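Local atomic coordinates of beta-lactamase (Klebsiella pneumoniae, PDB entry 6HUH), a protein that probably hydrolyses the beta-lactam ring of antibiotics to give substituted beta-amino acids, as a class D serine beta-lactamase conferring antibiotic resistance. Residues Gln158-Phe161 and Leu162-Val166. Sequence-based numbering, arbitrary orientation.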
ATOM      1  N   GLN A 158      22.767 -10.793  -8.805  1.00 28.62           N
ATOM      2  CA  GLN A 158      21.616  -9.972  -8.341  1.00 27.63           C
ATOM      3  C   GLN A 158      21.961  -8.490  -8.204  1.00 31.94           C
ATOM      4  O   GLN A 158      21.167  -7.643  -8.616  1.00 30.91           O
ATOM      5  CB  GLN A 158      21.117 -10.460  -6.984  1.00 28.08           C
ATOM      6  CG  GLN A 158      20.109 -11.559  -7.101  1.00 32.53           C
ATOM      7  CD  GLN A 158      18.698 -11.115  -6.891  1.00 39.39           C
ATOM      8  OE1 GLN A 158      18.304  -9.977  -7.211  1.00 33.57           O
ATOM      9  NE2 GLN A 158      17.899 -12.036  -6.367  1.00 31.08           N
ATOM     10  N   ALA A 159      23.143  -8.198  -7.610  1.00 29.36           N
ATOM     11  CA  ALA A 159      23.721  -6.867  -7.405  1.00 29.82           C
ATOM     12  C   ALA A 159      24.061  -6.239  -8.749  1.00 34.43           C
ATOM     13  O   ALA A 159      23.810  -5.052  -8.945  1.00 35.19           O
ATOM     14  CB  ALA A 159      24.986  -6.977  -6.557  1.00 30.93           C
ATOM     15  N   ARG A 160      24.631  -7.038  -9.674  1.00 30.36           N
ATOM     16  CA  ARG A 160      24.987  -6.619 -11.020  1.00 30.49           C
ATOM     17  C   ARG A 160      23.715  -6.186 -11.771  1.00 34.09           C
ATOM     18  O   ARG A 160      23.667  -5.070 -12.312  1.00 35.11           O
ATOM     19  CB  ARG A 160      25.704  -7.769 -11.723  1.00 32.80           C
ATOM     20  CG  ARG A 160      26.172  -7.486 -13.141  1.00 51.25           C
ATOM     21  CD  ARG A 160      27.223  -6.395 -13.225  1.00 65.62           C
ATOM     22  NE  ARG A 160      26.649  -5.204 -13.844  1.00 82.12           N
ATOM     23  CZ  ARG A 160      27.341  -4.126 -14.187  1.00103.50           C
ATOM     24  NH1 ARG A 160      28.648  -4.068 -13.961  1.00 91.40           N
ATOM     25  NH2 ARG A 160      26.730  -3.092 -14.755  1.00 95.65           N
ATOM     26  N   PHE A 161      22.661  -7.044 -11.729  1.00 28.13           N
ATOM     27  CA  PHE A 161      21.347  -6.789 -12.332  1.00 25.64           C
ATOM     28  C   PHE A 161      20.735  -5.482 -11.784  1.00 27.69           C
ATOM     29  O   PHE A 161      20.388  -4.610 -12.577  1.00 28.62           O
ATOM     30  CB  PHE A 161      20.389  -7.996 -12.134  1.00 25.52           C
ATOM     31  CG  PHE A 161      18.923  -7.660 -12.329  1.00 25.54           C
ATOM     32  CD1 PHE A 161      18.416  -7.396 -13.595  1.00 29.06           C
ATOM     33  CD2 PHE A 161      18.071  -7.542 -11.242  1.00 25.97           C
ATOM     34  CE1 PHE A 161      17.080  -7.021 -13.768  1.00 29.47           C
ATOM     35  CE2 PHE A 161      16.739  -7.165 -11.413  1.00 28.19           C
ATOM     36  CZ  PHE A 161      16.250  -6.907 -12.675  1.00 26.92           C
ATOM     37  N   LEU A 162      20.627  -5.367 -10.432  1.00 21.43           N
ATOM     38  CA  LEU A 162      20.106  -4.223  -9.686  1.00 20.57           C
ATOM     39  C   LEU A 162      20.849  -2.948 -10.063  1.00 26.75           C
ATOM     40  O   LEU A 162      20.214  -1.896 -10.203  1.00 28.63           O
ATOM     41  CB  LEU A 162      20.233  -4.480  -8.167  1.00 19.99           C
ATOM     42  CG  LEU A 162      19.020  -4.974  -7.349  1.00 24.19           C
ATOM     43  CD1 LEU A 162      17.957  -5.658  -8.197  1.00 24.96           C
ATOM     44  CD2 LEU A 162      19.449  -5.886  -6.212  1.00 24.04           C
ATOM     45  N   GLY A 163      22.165  -3.068 -10.258  1.00 22.84           N
ATOM     46  CA  GLY A 163      23.049  -1.976 -10.653  1.00 24.45           C
ATOM     47  C   GLY A 163      22.766  -1.433 -12.040  1.00 29.52           C
ATOM     48  O   GLY A 163      22.979  -0.249 -12.303  1.00 29.35           O
ATOM     49  N   LYS A 164      22.286  -2.301 -12.943  1.00 26.31           N
ATOM     50  CA  LYS A 164      21.930  -1.916 -14.301  1.00 26.48           C
ATOM     51  C   LYS A 164      20.582  -1.165 -14.298  1.00 30.29           C
ATOM     52  O   LYS A 164      20.431  -0.170 -15.026  1.00 29.53           O
ATOM     53  CB  LYS A 164      21.884  -3.149 -15.215  1.00 27.76           C
ATOM     54  CG  LYS A 164      23.259  -3.674 -15.618  1.00 44.03           C
ATOM     55  CD  LYS A 164      23.154  -4.848 -16.614  1.00 51.19           C
ATOM     56  CE  LYS A 164      24.500  -5.373 -17.056  1.00 57.19           C
ATOM     57  NZ  LYS A 164      25.204  -4.434 -17.975  1.00 62.61           N
ATOM     58  N   LEU A 165      19.607  -1.624 -13.468  1.00 26.10           N
ATOM     59  CA  LEU A 165      18.315  -0.956 -13.440  1.00 26.50           C
ATOM     60  C   LEU A 165      18.434   0.403 -12.721  1.00 32.85           C
ATOM     61  O   LEU A 165      17.803   1.372 -13.163  1.00 34.27           O
ATOM     62  CB  LEU A 165      17.136  -1.849 -12.950  1.00 24.99           C
ATOM     63  CG  LEU A 165      16.665  -1.922 -11.485  1.00 27.21           C
ATOM     64  CD1 LEU A 165      15.683  -0.790 -11.158  1.00 27.35           C
ATOM     65  CD2 LEU A 165      15.886  -3.212 -11.259  1.00 24.66           C
ATOM     66  N   VAL A 166      19.306   0.499 -11.703  1.00 28.30           N
ATOM     67  CA  VAL A 166      19.526   1.751 -10.980  1.00 28.83           C
ATOM     68  C   VAL A 166      20.377   2.782 -11.809  1.00 35.05           C
ATOM     69  O   VAL A 166      20.241   3.991 -11.591  1.00 35.56           O
ATOM     70  CB  VAL A 166      20.090   1.460  -9.572  1.00 31.63           C
ATOM     71  CG1 VAL A 166      21.508   1.991  -9.370  1.00 32.73           C
ATOM     72  CG2 VAL A 166      19.165   1.998  -8.518  1.00 31.17           C
TER
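Phe-161, with CG anti to the backbone N (chi1 162°), sends its ring out from the side of the helix, where two leucines meet it obliquely. Leu-162 brings CD1 to 3.6 Å from Phe-161 CD2, while Leu-165 sets CD2 4.0 Å from Phe-161 CZ. On the partly exposed side, Arg-160 also starts anti to its N (chi1 -179°) but then bends twice, and Lys-164 CG lies at the edge of the Arg-160 guanidinium, in its plane, 3.6 Å from Arg-160 NH2. The lysine chain runs extended as far as CE and bends only at its last torsion, leaving Lys-164 NZ 3.8 Å from Arg-160 NH2. Successive turns of helix 155-166 are joined by Leu-162 N to Gln-158 O at 3.0 Å and by Gly-163 N to Ala-159 O at 2.9 Å. Phe-161 O receives Leu-165 N at 3.2 Å, plus a weak bond from Lys-164 N. Helix 56-64 packs on Phe-161 and Leu-165, strand 228-238 on Leu-162; Gln-158 NE2 bonds Thr-52 OG1, next to the predicted nucleophile Ser-51. The helix thus joins sheet and helical region through apolar contacts, while the two like-charged ends would be expected to repel each other, with solvent probably easing this.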